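Local coordinates for putative DNA-binding protein (Ralstonia eutropha, PDB 3HWU) that is of unknown function but belongs to the PCC (DUF296) family, assembles as three chains and may bind DNA, at residues T13-V18 / V122-Q127; D23-N28 / L109-G114; G47-A52 / G116-T121; K67-V72 / G94-G99; A82-K87 / R131-E136. All blocks are in the same frame, centred on the assembly; numbering follows the deposited sequence. Where two conformers were deposited one is given.

Contact 1: residues T13-V18 / V122-Q127; sequences TGYLMV and VTVYPQ
The aromatic ring of Tyr15 is met obliquely by a methyl of Val124, whose CG2 lies 3.7 Å from Tyr15 CE2 and about as close to CD2. On the tyrosine side, chi1 of -62° sets CG beside the backbone N. A second ring belongs to Tyr125: the carbonyl oxygen of Thr123 sits over the centre of one face, 3.9 Å above its plane. The two backbones pair as antiparallel beta strands. Tyr15 and Val122 form the hydrogen-bonded pair, Val122 N giving to Tyr15 O at 2.9 Å and Tyr15 N to Val122 O at 3.0 Å, with their side chains on the same face. Gly14 and Thr123 form the non-hydrogen-bonded pair; without a side chain, Gly14 lets its CA come within 3.2 Å of Val122 O. Thr13 O is gripped twice, by Val124 N at 3.0 Å and by a water that also donates to Val124 O. Another water, 2.7 Å from Thr13 OG1, ties it to Thr123 OG1. Thr13 meets its counterparts in both neighbouring subunits. Strand 14-20 lies between strands 8-11 and 117-125 of the large antiparallel sheet; on the Tyr15 and Val122 face, Ile38, in a loop, touches Tyr15, and Ala41 of strand 40-49 touches Val122.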
# COMPACT_ATOMS: atom_id res chain seq x y z
N THR A 13 -5.93 -6.79 -14.84
CA THR A 13 -4.53 -6.52 -14.61
C THR A 13 -3.77 -7.64 -13.89
O THR A 13 -2.57 -7.53 -13.71
CB THR A 13 -4.37 -5.22 -13.82
OG1 THR A 13 -5.07 -5.33 -12.59
CG2 THR A 13 -4.92 -4.00 -14.62
N GLY A 14 -4.46 -8.71 -13.50
CA GLY A 14 -3.79 -9.77 -12.77
C GLY A 14 -4.79 -10.69 -12.09
O GLY A 14 -5.56 -11.39 -12.79
N TYR A 15 -4.78 -10.73 -10.76
CA TYR A 15 -5.70 -11.57 -9.99
C TYR A 15 -6.12 -10.82 -8.74
O TYR A 15 -5.41 -9.92 -8.26
CB TYR A 15 -4.99 -12.87 -9.53
CG TYR A 15 -4.54 -13.70 -10.69
CD1 TYR A 15 -5.42 -14.52 -11.38
CD2 TYR A 15 -3.23 -13.65 -11.13
CE1 TYR A 15 -4.98 -15.27 -12.49
CE2 TYR A 15 -2.80 -14.39 -12.23
CZ TYR A 15 -3.68 -15.17 -12.91
OH TYR A 15 -3.24 -15.85 -14.02
N LEU A 16 -7.25 -11.23 -8.17
CA LEU A 16 -7.66 -10.85 -6.82
C LEU A 16 -7.79 -12.15 -6.05
O LEU A 16 -8.50 -13.08 -6.48
CB LEU A 16 -9.03 -10.15 -6.84
CG LEU A 16 -9.58 -9.74 -5.48
CD1 LEU A 16 -8.75 -8.64 -4.77
CD2 LEU A 16 -11.06 -9.30 -5.60
N MSE A 17 -7.12 -12.22 -4.91
CA MSE A 17 -7.14 -13.42 -4.08
C MSE A 17 -7.82 -13.11 -2.73
O MSE A 17 -7.55 -12.06 -2.14
CB MSE A 17 -5.70 -13.90 -3.91
CG MSE A 17 -5.46 -15.08 -3.00
SE MSE A 17 -3.62 -15.76 -3.14
CE MSE A 17 -4.19 -17.25 -4.02
N VAL A 18 -8.70 -14.01 -2.27
CA VAL A 18 -9.33 -13.90 -0.95
C VAL A 18 -9.01 -15.19 -0.20
O VAL A 18 -9.57 -16.25 -0.47
CB VAL A 18 -10.85 -13.61 -0.98
CG1 VAL A 18 -11.39 -13.54 0.47
CG2 VAL A 18 -11.16 -12.33 -1.74
N VAL A 122 -3.19 -8.56 -7.06
CA VAL A 122 -1.97 -8.98 -7.73
C VAL A 122 -1.96 -8.40 -9.15
O VAL A 122 -2.93 -8.58 -9.93
CB VAL A 122 -1.89 -10.51 -7.81
CG1 VAL A 122 -0.55 -10.96 -8.47
CG2 VAL A 122 -2.03 -11.18 -6.42
N THR A 123 -0.92 -7.65 -9.49
CA THR A 123 -0.71 -7.07 -10.83
C THR A 123 0.37 -7.90 -11.52
O THR A 123 1.50 -7.94 -11.07
CB THR A 123 -0.29 -5.63 -10.72
OG1 THR A 123 -1.27 -4.92 -9.95
CG2 THR A 123 -0.16 -4.98 -12.09
N VAL A 124 0.01 -8.58 -12.62
CA VAL A 124 0.88 -9.55 -13.29
C VAL A 124 1.56 -8.94 -14.50
O VAL A 124 0.95 -8.25 -15.30
CB VAL A 124 0.06 -10.78 -13.73
CG1 VAL A 124 0.91 -11.78 -14.53
CG2 VAL A 124 -0.50 -11.50 -12.49
N TYR A 125 2.86 -9.19 -14.61
CA TYR A 125 3.68 -8.69 -15.72
C TYR A 125 4.07 -9.84 -16.64
O TYR A 125 4.20 -10.98 -16.20
CB TYR A 125 4.95 -8.04 -15.18
CG TYR A 125 4.67 -7.03 -14.09
CD1 TYR A 125 3.70 -6.04 -14.26
CD2 TYR A 125 5.35 -7.07 -12.89
CE1 TYR A 125 3.41 -5.16 -13.27
CE2 TYR A 125 5.08 -6.13 -11.90
CZ TYR A 125 4.13 -5.16 -12.12
OH TYR A 125 3.85 -4.23 -11.14
N PRO A 126 4.34 -9.54 -17.91
CA PRO A 126 4.70 -10.62 -18.85
C PRO A 126 6.12 -11.15 -18.76
O PRO A 126 6.38 -12.25 -19.25
CB PRO A 126 4.44 -9.99 -20.23
CG PRO A 126 4.63 -8.54 -20.01
CD PRO A 126 4.09 -8.28 -18.60
N GLN A 127 7.00 -10.40 -18.12
CA GLN A 127 8.41 -10.74 -18.02
C GLN A 127 8.72 -11.69 -16.86
O GLN A 127 8.38 -11.41 -15.72
CB GLN A 127 9.24 -9.46 -17.81
CG GLN A 127 9.07 -8.36 -18.88
CD GLN A 127 8.06 -7.31 -18.52
OE1 GLN A 127 7.10 -7.57 -17.81
NE2 GLN A 127 8.27 -6.09 -19.04
O HOH W 1 -0.87 -6.18 -15.51
O HOH W 2 -4.01 -5.17 -10.14

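Contact 2: residues D23-N28 / L109-G114; sequences DNVLQN and LGLTVG
Val25 CB packs on Leu111 CD2 at 3.6 Å where the capped N-terminus of helix 25-35 docks against strand 103-114 of the large antiparallel sheet. Leu111 CG lies between its own backbone N and carbonyl carbon (chi1 66°), the crowded position, and the CD2 methyl beyond it meets two helix side chains. Leu26 CG touches the same methyl, Leu111 CD2, at 3.7 Å, the two leucines crossing at about a right angle. Val25 turns its second methyl, CG2, to Val113 CG2, again roughly at right angles. Two backbone bonds hold this layer in register around the single bridge of Asn24 with Thr112: Val113 N gives to Asp23 O and Val25 N to Leu111 O, both 2.9 Å and nearly straight. The residues just before the helix thus form one bridge to strand 103-114 before the chain coils.

In the next shell, Leu19 and Met77 cover Val25, Met49 lies against both Val25 and Leu111, and Ile90 and Ala92 support Leu26. Asp23 OD2 forms a salt bridge with Lys7 NZ and accepts from Arg20 N. Asn24 is the N-cap: CG is anti to the backbone N (chi1 -178°), and in the conformer described OD1 accepts from Gln27 N at 3.0 Å. The backbone carbonyl of the same residue takes two donors, Asn28 N and the side-chain amide, Asn28 ND2 approaching Asn24 O to 2.9 Å from above the carbonyl plane.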
# COMPACT_ATOMS: atom_id res chain seq x y z
N ASP A 23 -5.26 -20.06 6.30
CA ASP A 23 -4.38 -20.06 5.12
C ASP A 23 -3.04 -19.39 5.41
O ASP A 23 -2.98 -18.31 5.98
CB ASP A 23 -5.04 -19.35 3.93
CG ASP A 23 -6.20 -20.11 3.32
OD1 ASP A 23 -6.31 -21.35 3.53
OD2 ASP A 23 -6.98 -19.50 2.52
N ASN A 24 -1.99 -20.03 4.92
CA ASN A 24 -0.64 -19.53 5.00
C ASN A 24 -0.41 -18.58 3.81
O ASN A 24 -0.42 -19.01 2.66
CB ASN A 24 0.37 -20.68 4.97
CG ASN A 24 1.78 -20.19 5.08
OD1 ASN A 24 2.21 -19.39 4.25
ND2 ASN A 24 2.51 -20.60 6.14
N VAL A 25 -0.27 -17.30 4.10
CA VAL A 25 -0.39 -16.29 3.02
C VAL A 25 0.72 -16.38 1.98
O VAL A 25 0.46 -16.41 0.78
CB VAL A 25 -0.49 -14.89 3.65
CG1 VAL A 25 -0.47 -13.78 2.55
CG2 VAL A 25 -1.77 -14.75 4.51
N LEU A 26 1.98 -16.39 2.42
CA LEU A 26 3.05 -16.41 1.42
C LEU A 26 3.05 -17.73 0.66
O LEU A 26 3.34 -17.75 -0.53
CB LEU A 26 4.43 -16.08 1.99
CG LEU A 26 4.51 -14.75 2.78
CD1 LEU A 26 5.96 -14.54 3.17
CD2 LEU A 26 4.00 -13.58 2.00
N GLN A 27 2.76 -18.83 1.34
CA GLN A 27 2.67 -20.13 0.65
C GLN A 27 1.54 -20.14 -0.38
O GLN A 27 1.71 -20.69 -1.48
CB GLN A 27 2.51 -21.27 1.67
CG GLN A 27 3.73 -21.48 2.54
CD GLN A 27 3.57 -22.53 3.63
OE1 GLN A 27 2.51 -23.19 3.75
NE2 GLN A 27 4.62 -22.70 4.41
N ASN A 28 0.41 -19.52 -0.08
CA ASN A 28 -0.65 -19.46 -1.08
C ASN A 28 -0.24 -18.58 -2.28
O ASN A 28 -0.63 -18.88 -3.40
CB ASN A 28 -1.96 -18.98 -0.45
CG ASN A 28 -2.80 -20.11 0.11
OD1 ASN A 28 -3.61 -20.66 -0.64
ND2 ASN A 28 -2.64 -20.44 1.36
N LEU A 109 8.44 -12.95 7.17
CA LEU A 109 8.92 -14.35 7.02
C LEU A 109 7.76 -15.30 6.82
O LEU A 109 7.91 -16.31 6.16
CB LEU A 109 9.73 -14.75 8.23
CG LEU A 109 11.00 -13.91 8.46
CD1 LEU A 109 11.71 -14.35 9.76
CD2 LEU A 109 11.95 -13.98 7.27
N GLY A 110 6.60 -15.02 7.39
CA GLY A 110 5.44 -15.90 7.23
C GLY A 110 4.25 -15.31 7.98
O GLY A 110 4.43 -14.47 8.87
N LEU A 111 3.05 -15.69 7.58
CA LEU A 111 1.85 -15.23 8.23
C LEU A 111 0.68 -16.12 7.85
O LEU A 111 0.67 -16.70 6.75
CB LEU A 111 1.56 -13.73 7.96
CG LEU A 111 1.22 -13.31 6.54
CD1 LEU A 111 0.85 -11.81 6.50
CD2 LEU A 111 2.35 -13.56 5.51
N THR A 112 -0.24 -16.22 8.80
CA THR A 112 -1.37 -17.13 8.74
C THR A 112 -2.65 -16.36 9.04
O THR A 112 -2.74 -15.66 10.05
CB THR A 112 -1.23 -18.29 9.74
OG1 THR A 112 -0.00 -18.98 9.49
CG2 THR A 112 -2.39 -19.26 9.65
N VAL A 113 -3.65 -16.51 8.16
CA VAL A 113 -4.94 -15.85 8.35
C VAL A 113 -5.62 -16.40 9.60
O VAL A 113 -5.67 -17.64 9.81
CB VAL A 113 -5.86 -16.07 7.14
CG1 VAL A 113 -7.23 -15.43 7.30
CG2 VAL A 113 -5.17 -15.59 5.83
N GLY A 114 -6.17 -15.49 10.40
CA GLY A 114 -6.89 -15.85 11.61
C GLY A 114 -8.37 -15.93 11.40
O GLY A 114 -8.86 -16.39 10.36

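Contact 3: residues G47-A52 / G116-T121; sequences GFMSEA and GSCEIT
Gly47 and Cys118 make a single antiparallel, non-hydrogen-bonded bridge where strands 40-49 and 117-125 of the large sheet come together, just before the first of them turns a corner. Their CA atoms are only 4.0 Å apart. Gly47 allows this approach, its CA coming to 3.0 Å from Ser117 O. Gly116, at the corner before strand 117-125, sets its bare CA 4.4 Å from Phe48 CB, where a CB would clash with the phenylalanine. One backbone bond follows, Phe48 N to Ser117 O at 3.1 Å, the donor nearly in line with the carbonyl. The two short strands run 135° apart in direction, well off straight antiparallel. The corner at Ser50 is a classic beta bulge in which Ser50 and Glu51 both face Thr112 of strand 103-114.

Glu119, further along, reaches a neighbouring subunit, where it forms a salt bridge with Arg131 and a hydrogen bond with His91 of that subunit; this strand therefore also contributes to the subunit interface. Inside the chain, Met74 packs on both Met49 and Cys118. Met49, a selenomethionine, leaves its backbone directed away from strand 117-125, but a bend at chi2 (-59°) and another at chi3 bring the end of the side chain back, and CE rests 3.8 Å from Cys118 SG and 3.9 Å from Cys118 CB.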
# COMPACT_ATOMS: atom_id res chain seq x y z
N GLY A 47 -5.72 -7.86 5.82
CA GLY A 47 -6.46 -8.99 6.41
C GLY A 47 -6.29 -9.06 7.90
O GLY A 47 -5.83 -8.10 8.49
N PHE A 48 -6.65 -10.18 8.51
CA PHE A 48 -6.54 -10.41 9.95
C PHE A 48 -5.79 -11.71 10.14
O PHE A 48 -6.19 -12.73 9.56
CB PHE A 48 -7.90 -10.52 10.63
CG PHE A 48 -7.81 -10.69 12.11
CD1 PHE A 48 -7.45 -9.64 12.89
CD2 PHE A 48 -8.03 -11.90 12.66
CE1 PHE A 48 -7.34 -9.81 14.28
CE2 PHE A 48 -7.96 -12.10 14.03
CZ PHE A 48 -7.59 -11.08 14.81
N MSE A 49 -4.69 -11.64 10.89
CA MSE A 49 -3.74 -12.76 11.03
C MSE A 49 -3.74 -13.38 12.43
O MSE A 49 -3.63 -12.67 13.42
CB MSE A 49 -2.35 -12.26 10.74
CG MSE A 49 -2.17 -11.64 9.35
SE MSE A 49 -2.58 -12.84 7.92
CE MSE A 49 -3.26 -11.51 6.72
N SER A 50 -3.85 -14.69 12.53
CA SER A 50 -3.59 -15.35 13.80
C SER A 50 -2.12 -15.25 14.20
O SER A 50 -1.79 -15.14 15.39
CB SER A 50 -4.01 -16.80 13.75
OG SER A 50 -3.43 -17.48 12.66
N GLU A 51 -1.23 -15.24 13.21
CA GLU A 51 0.15 -14.93 13.51
C GLU A 51 0.81 -14.33 12.29
O GLU A 51 0.47 -14.67 11.16
CB GLU A 51 0.91 -16.14 13.98
CG GLU A 51 0.81 -17.27 13.07
CD GLU A 51 1.62 -18.47 13.56
OE1 GLU A 51 2.84 -18.52 13.29
OE2 GLU A 51 1.01 -19.34 14.21
N ALA A 52 1.74 -13.42 12.57
CA ALA A 52 2.55 -12.77 11.56
C ALA A 52 3.96 -12.71 12.14
O ALA A 52 4.17 -12.14 13.20
CB ALA A 52 2.01 -11.39 11.23
N GLY A 116 -10.79 -14.42 10.13
CA GLY A 116 -10.95 -13.30 9.20
C GLY A 116 -10.62 -13.80 7.82
O GLY A 116 -10.82 -14.98 7.50
N SER A 117 -10.06 -12.89 7.01
CA SER A 117 -9.68 -13.21 5.62
C SER A 117 -8.44 -12.39 5.25
O SER A 117 -7.97 -11.58 6.06
CB SER A 117 -10.84 -12.90 4.67
OG SER A 117 -11.20 -11.55 4.72
N CYS A 118 -7.94 -12.57 4.05
CA CYS A 118 -6.86 -11.74 3.52
C CYS A 118 -7.19 -11.47 2.05
O CYS A 118 -7.28 -12.43 1.27
CB CYS A 118 -5.49 -12.43 3.71
SG CYS A 118 -4.13 -11.54 2.98
N GLU A 119 -7.34 -10.20 1.69
CA GLU A 119 -7.61 -9.75 0.33
C GLU A 119 -6.28 -9.33 -0.28
O GLU A 119 -5.56 -8.54 0.32
CB GLU A 119 -8.56 -8.56 0.31
CG GLU A 119 -9.92 -8.85 0.92
CD GLU A 119 -10.81 -7.63 1.07
OE1 GLU A 119 -10.42 -6.55 0.60
OE2 GLU A 119 -11.90 -7.78 1.64
N ILE A 120 -5.94 -9.88 -1.45
CA ILE A 120 -4.65 -9.60 -2.09
C ILE A 120 -4.90 -9.22 -3.54
O ILE A 120 -5.47 -10.01 -4.31
CB ILE A 120 -3.66 -10.79 -2.03
CG1 ILE A 120 -3.55 -11.36 -0.61
CG2 ILE A 120 -2.28 -10.33 -2.56
CD1 ILE A 120 -2.82 -12.71 -0.54
N THR A 121 -4.39 -8.05 -3.93
CA THR A 121 -4.54 -7.51 -5.29
C THR A 121 -3.21 -7.71 -6.02
O THR A 121 -2.20 -7.12 -5.60
CB THR A 121 -4.88 -6.01 -5.20
OG1 THR A 121 -6.09 -5.91 -4.45
CG2 THR A 121 -4.99 -5.40 -6.58

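Contact 4: residues K67-V72 / G94-G99; sequences KTYRNV and GTVTDG
Val72 and Val96 lie obliquely across each other, each with its CB directed at the opposing segment. Val72 CG2 fits against the branch point of its partner, 3.7 Å from Val96 CB and 3.8 Å from Val96 CG1. That methyl occupies the position between the backbone N and the carbonyl carbon, while the other, CG1, stands beside the backbone N (chi1 -73°) and lies 3.7 Å from Thr97 O. Val72 CB comes closer still, 3.4 Å from Thr97 O, and CG1 is 4.2 Å from Asp98 CB. Val96 in turn offers CG2 to Tyr69: the methyl lies over one face of the ring, 4.2 Å from Tyr69 CG, so it covers the root of the aromatic group rather than its hydroxyl end.

Strand 63-70 is not a neighbour of strand 87-97 in the sheet, but strand 72-84, which Val72 begins, is. Strand 63-70 is an outermost strand within this chain, bonded to strand 51-58, and the chain then turns at Asn71 into strand 72-84. The turn is a G1 beta bulge, with Asn71 (phi 50°, psi 63°) and Val72 both facing Met49; Tyr69 and Val72, before and after it, both meet Val96 of strand 87-97.

The surroundings differ at the two ends. Tyr69 also packs on Phe101 of the second subunit, whereas Thr97, its CB directed away from segment 67-72, hydrogen-bonds through OG1 to Gly105 O of the third subunit. Asp98 OD1 is held by Thr100 OG1 in its own chain.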
# COMPACT_ATOMS: atom_id res chain seq x y z
N LYS A 67 10.47 -11.94 14.92
CA LYS A 67 9.47 -11.54 15.91
C LYS A 67 8.08 -11.92 15.42
O LYS A 67 7.71 -11.64 14.28
CB LYS A 67 9.51 -10.04 16.19
CG LYS A 67 8.56 -9.62 17.29
CD LYS A 67 8.91 -8.32 17.92
CE LYS A 67 7.95 -7.94 19.00
N THR A 68 7.31 -12.53 16.32
CA THR A 68 5.96 -12.97 15.98
C THR A 68 4.91 -12.20 16.74
O THR A 68 5.00 -11.99 17.99
CB THR A 68 5.80 -14.47 16.28
OG1 THR A 68 6.68 -15.21 15.43
CG2 THR A 68 4.37 -14.95 15.99
N TYR A 69 3.91 -11.75 15.99
CA TYR A 69 2.72 -11.12 16.53
C TYR A 69 1.53 -12.02 16.32
O TYR A 69 1.43 -12.69 15.33
CB TYR A 69 2.47 -9.77 15.84
CG TYR A 69 3.56 -8.77 16.08
CD1 TYR A 69 4.70 -8.75 15.30
CD2 TYR A 69 3.50 -7.88 17.11
CE1 TYR A 69 5.69 -7.84 15.57
CE2 TYR A 69 4.49 -6.98 17.38
CZ TYR A 69 5.60 -6.95 16.60
OH TYR A 69 6.59 -6.02 16.89
N ARG A 70 0.62 -12.03 17.29
CA ARG A 70 -0.56 -12.87 17.27
C ARG A 70 -1.84 -12.07 17.25
O ARG A 70 -1.95 -11.06 17.94
CB ARG A 70 -0.59 -13.83 18.50
CG ARG A 70 0.66 -14.68 18.58
CD ARG A 70 0.64 -15.56 19.81
NE ARG A 70 1.83 -16.38 19.93
CZ ARG A 70 2.02 -17.47 19.20
NH1 ARG A 70 1.14 -17.82 18.29
NH2 ARG A 70 3.10 -18.23 19.38
N ASN A 71 -2.84 -12.56 16.52
CA ASN A 71 -4.18 -11.98 16.48
C ASN A 71 -4.14 -10.46 16.20
O ASN A 71 -4.52 -9.61 17.01
CB ASN A 71 -4.96 -12.34 17.73
CG ASN A 71 -5.36 -13.82 17.74
OD1 ASN A 71 -5.48 -14.44 16.70
ND2 ASN A 71 -5.58 -14.37 18.91
N VAL A 72 -3.63 -10.14 15.01
CA VAL A 72 -3.38 -8.77 14.59
C VAL A 72 -4.07 -8.45 13.27
O VAL A 72 -4.19 -9.29 12.38
CB VAL A 72 -1.88 -8.44 14.44
CG1 VAL A 72 -1.22 -8.32 15.81
CG2 VAL A 72 -1.16 -9.42 13.55
N GLY A 94 4.96 -6.04 5.61
CA GLY A 94 3.67 -5.77 6.18
C GLY A 94 3.71 -4.86 7.37
O GLY A 94 4.75 -4.69 7.99
N THR A 95 2.54 -4.36 7.72
CA THR A 95 2.28 -3.49 8.85
C THR A 95 1.07 -4.10 9.59
O THR A 95 0.02 -4.32 8.97
CB THR A 95 1.87 -2.05 8.35
OG1 THR A 95 2.89 -1.55 7.42
CG2 THR A 95 1.65 -1.11 9.46
N VAL A 96 1.22 -4.40 10.88
CA VAL A 96 0.19 -5.04 11.72
C VAL A 96 -0.09 -4.19 12.94
O VAL A 96 0.79 -3.45 13.40
CB VAL A 96 0.55 -6.50 12.12
CG1 VAL A 96 0.63 -7.41 10.88
CG2 VAL A 96 1.84 -6.60 12.93
N THR A 97 -1.30 -4.30 13.45
CA THR A 97 -1.73 -3.55 14.61
C THR A 97 -2.62 -4.45 15.47
O THR A 97 -3.27 -5.38 14.97
CB THR A 97 -2.53 -2.28 14.23
OG1 THR A 97 -3.74 -2.66 13.57
CG2 THR A 97 -1.71 -1.34 13.32
N ASP A 98 -2.68 -4.15 16.77
CA ASP A 98 -3.49 -4.94 17.70
C ASP A 98 -4.49 -4.04 18.41
O ASP A 98 -4.85 -2.97 17.94
CB ASP A 98 -2.59 -5.67 18.70
CG ASP A 98 -1.87 -4.73 19.65
OD1 ASP A 98 -2.02 -3.50 19.51
OD2 ASP A 98 -1.08 -5.26 20.50
N GLY A 99 -4.97 -4.47 19.58
CA GLY A 99 -5.94 -3.69 20.31
C GLY A 99 -5.40 -2.41 20.94
O GLY A 99 -6.19 -1.62 21.44

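Contact 5: residues A82-K87 / R131-E136; sequences AWKEGK and RFVDPE
Arg131 lays one face of its guanidinium against the CB of Ala82, in the buried part of the contact: Ala82 CB is 3.8 Å from Arg131 NH2 and 4.1 Å from Arg131 CZ. The Arg131 side chain is extended from CG to NE, and the flat group is kept in place by its own bonds, NH2 to Ser80 and Ser89, NH1 in a salt bridge to Glu119 of the second subunit. Beside it the backbones are pinned by Arg131 N, which gives to Trp83 O at 2.9 Å, nearly straight on to the carbonyl.

The more exposed side rests on van der Waals contact, with no hydrogen bond from Lys84 or Val133 to the other segment. Lys84 runs out extended, its CG 3.9 Å from Arg131 O and its NZ 3.8 Å from Val133 CG2, an oblique crossing with the exposed Val133. Beyond it, the type I' turn from Lys84 to Lys87 joins strands 72-84 and 87-97.

Arg131 also packs on His91, which with His93 and His107 may form a vacant metal site, though this is unconfirmed. Strand 131-134 pairs with strand 139-142, whose Leu142 touches both Ala82 and Arg131, and this small two-stranded sheet packs beside strand 72-84 near its end.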
# COMPACT_ATOMS: atom_id res chain seq x y z
N ALA A 82 8.45 -13.18 -7.81
CA ALA A 82 9.47 -13.48 -8.79
C ALA A 82 9.94 -14.92 -8.51
O ALA A 82 9.23 -15.69 -7.87
CB ALA A 82 10.59 -12.44 -8.79
N TRP A 83 11.09 -15.27 -9.06
CA TRP A 83 11.59 -16.65 -9.05
C TRP A 83 13.04 -16.70 -8.60
O TRP A 83 13.78 -15.75 -8.78
CB TRP A 83 11.44 -17.28 -10.44
CG TRP A 83 10.00 -17.27 -10.85
CD1 TRP A 83 9.32 -16.23 -11.42
CD2 TRP A 83 9.03 -18.31 -10.62
NE1 TRP A 83 8.01 -16.56 -11.54
CE2 TRP A 83 7.80 -17.84 -11.08
CE3 TRP A 83 9.11 -19.61 -10.12
CZ2 TRP A 83 6.65 -18.60 -11.05
CZ3 TRP A 83 7.97 -20.37 -10.10
CH2 TRP A 83 6.75 -19.87 -10.56
N LYS A 84 13.42 -17.81 -7.99
CA LYS A 84 14.82 -18.04 -7.69
C LYS A 84 15.06 -19.54 -7.72
O LYS A 84 14.39 -20.32 -7.04
CB LYS A 84 15.20 -17.43 -6.34
CG LYS A 84 16.70 -17.59 -6.04
CD LYS A 84 17.16 -16.74 -4.89
CE LYS A 84 18.69 -16.97 -4.60
NZ LYS A 84 19.16 -16.39 -3.31
N GLU A 85 16.01 -19.94 -8.57
CA GLU A 85 16.36 -21.38 -8.68
C GLU A 85 15.13 -22.21 -8.99
O GLU A 85 14.94 -23.31 -8.44
CB GLU A 85 17.06 -21.83 -7.41
CG GLU A 85 18.44 -21.24 -7.35
CD GLU A 85 19.01 -21.10 -5.97
OE1 GLU A 85 18.49 -21.73 -5.00
OE2 GLU A 85 20.01 -20.36 -5.87
N GLY A 86 14.29 -21.67 -9.86
CA GLY A 86 13.12 -22.38 -10.33
C GLY A 86 11.89 -22.40 -9.44
O GLY A 86 10.87 -23.00 -9.79
N LYS A 87 12.00 -21.80 -8.26
CA LYS A 87 10.93 -21.80 -7.26
C LYS A 87 10.42 -20.39 -7.09
O LYS A 87 11.19 -19.43 -7.26
CB LYS A 87 11.46 -22.27 -5.91
CG LYS A 87 12.03 -23.72 -5.97
CD LYS A 87 12.40 -24.23 -4.59
CE LYS A 87 13.65 -23.61 -4.10
N ARG A 131 15.23 -13.29 -8.84
CA ARG A 131 15.97 -12.58 -7.83
C ARG A 131 17.36 -13.19 -7.78
O ARG A 131 17.54 -14.39 -8.05
CB ARG A 131 15.35 -12.80 -6.46
CG ARG A 131 14.02 -12.32 -6.30
CD ARG A 131 13.56 -12.14 -4.75
NE ARG A 131 12.14 -12.09 -4.80
CZ ARG A 131 11.45 -10.96 -5.03
NH1 ARG A 131 12.03 -9.78 -5.04
NH2 ARG A 131 10.16 -11.06 -5.25
N PHE A 132 18.33 -12.37 -7.42
CA PHE A 132 19.74 -12.83 -7.37
C PHE A 132 20.38 -12.15 -6.18
O PHE A 132 19.97 -11.06 -5.77
CB PHE A 132 20.49 -12.41 -8.68
CG PHE A 132 20.65 -10.90 -8.83
CD1 PHE A 132 19.57 -10.12 -9.31
CD2 PHE A 132 21.84 -10.24 -8.44
CE1 PHE A 132 19.64 -8.71 -9.36
CE2 PHE A 132 21.94 -8.84 -8.53
CZ PHE A 132 20.86 -8.07 -8.99
N VAL A 133 21.47 -12.72 -5.68
CA VAL A 133 22.24 -12.09 -4.63
C VAL A 133 23.12 -11.00 -5.24
O VAL A 133 23.94 -11.28 -6.11
CB VAL A 133 23.12 -13.11 -3.85
CG1 VAL A 133 23.85 -12.38 -2.75
CG2 VAL A 133 22.23 -14.22 -3.30
N ASP A 134 22.95 -9.78 -4.74
CA ASP A 134 23.76 -8.61 -5.11
C ASP A 134 25.06 -8.66 -4.30
O ASP A 134 25.07 -8.38 -3.10
CB ASP A 134 23.00 -7.30 -4.84
CG ASP A 134 23.80 -6.06 -5.17
OD1 ASP A 134 25.06 -6.09 -5.07
OD2 ASP A 134 23.13 -5.04 -5.49
N PRO A 135 26.17 -8.99 -4.96
CA PRO A 135 27.40 -9.21 -4.21
C PRO A 135 27.95 -7.98 -3.50
O PRO A 135 28.72 -8.12 -2.58
CB PRO A 135 28.36 -9.74 -5.26
CG PRO A 135 27.87 -9.21 -6.54
CD PRO A 135 26.38 -9.11 -6.41
N GLU A 136 27.48 -6.81 -3.88
CA GLU A 136 27.90 -5.59 -3.20
C GLU A 136 27.29 -5.46 -1.81
O GLU A 136 27.85 -4.83 -0.92
CB GLU A 136 27.62 -4.37 -4.08
CG GLU A 136 28.41 -4.38 -5.40

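In the fold
All five contacts reach the nine-stranded antiparallel sheet. Contacts 1 and 3 share strand 117-125, with centres about 18 Å apart; contact 2 docks helix 25-35 on strand 103-114, its centre about 8 Å from that of contact 3. Contact 4, centred about 11 Å from contact 3, brings strand 63-70 and the start of strand 72-84 against strand 87-97. Contact 5 lies across the chain's centre from contacts 2, 3 and 4, its centre about 29 Å from that of contact 4. Along the chain, contacts 2, 3 and 4 are nested inside the loop closed by contact 1, while contact 5 alternates with all of them and brings the late strand 131-134 back against strand 72-84. Contacts 1, 3, 4 and 5 also touch neighbouring subunits.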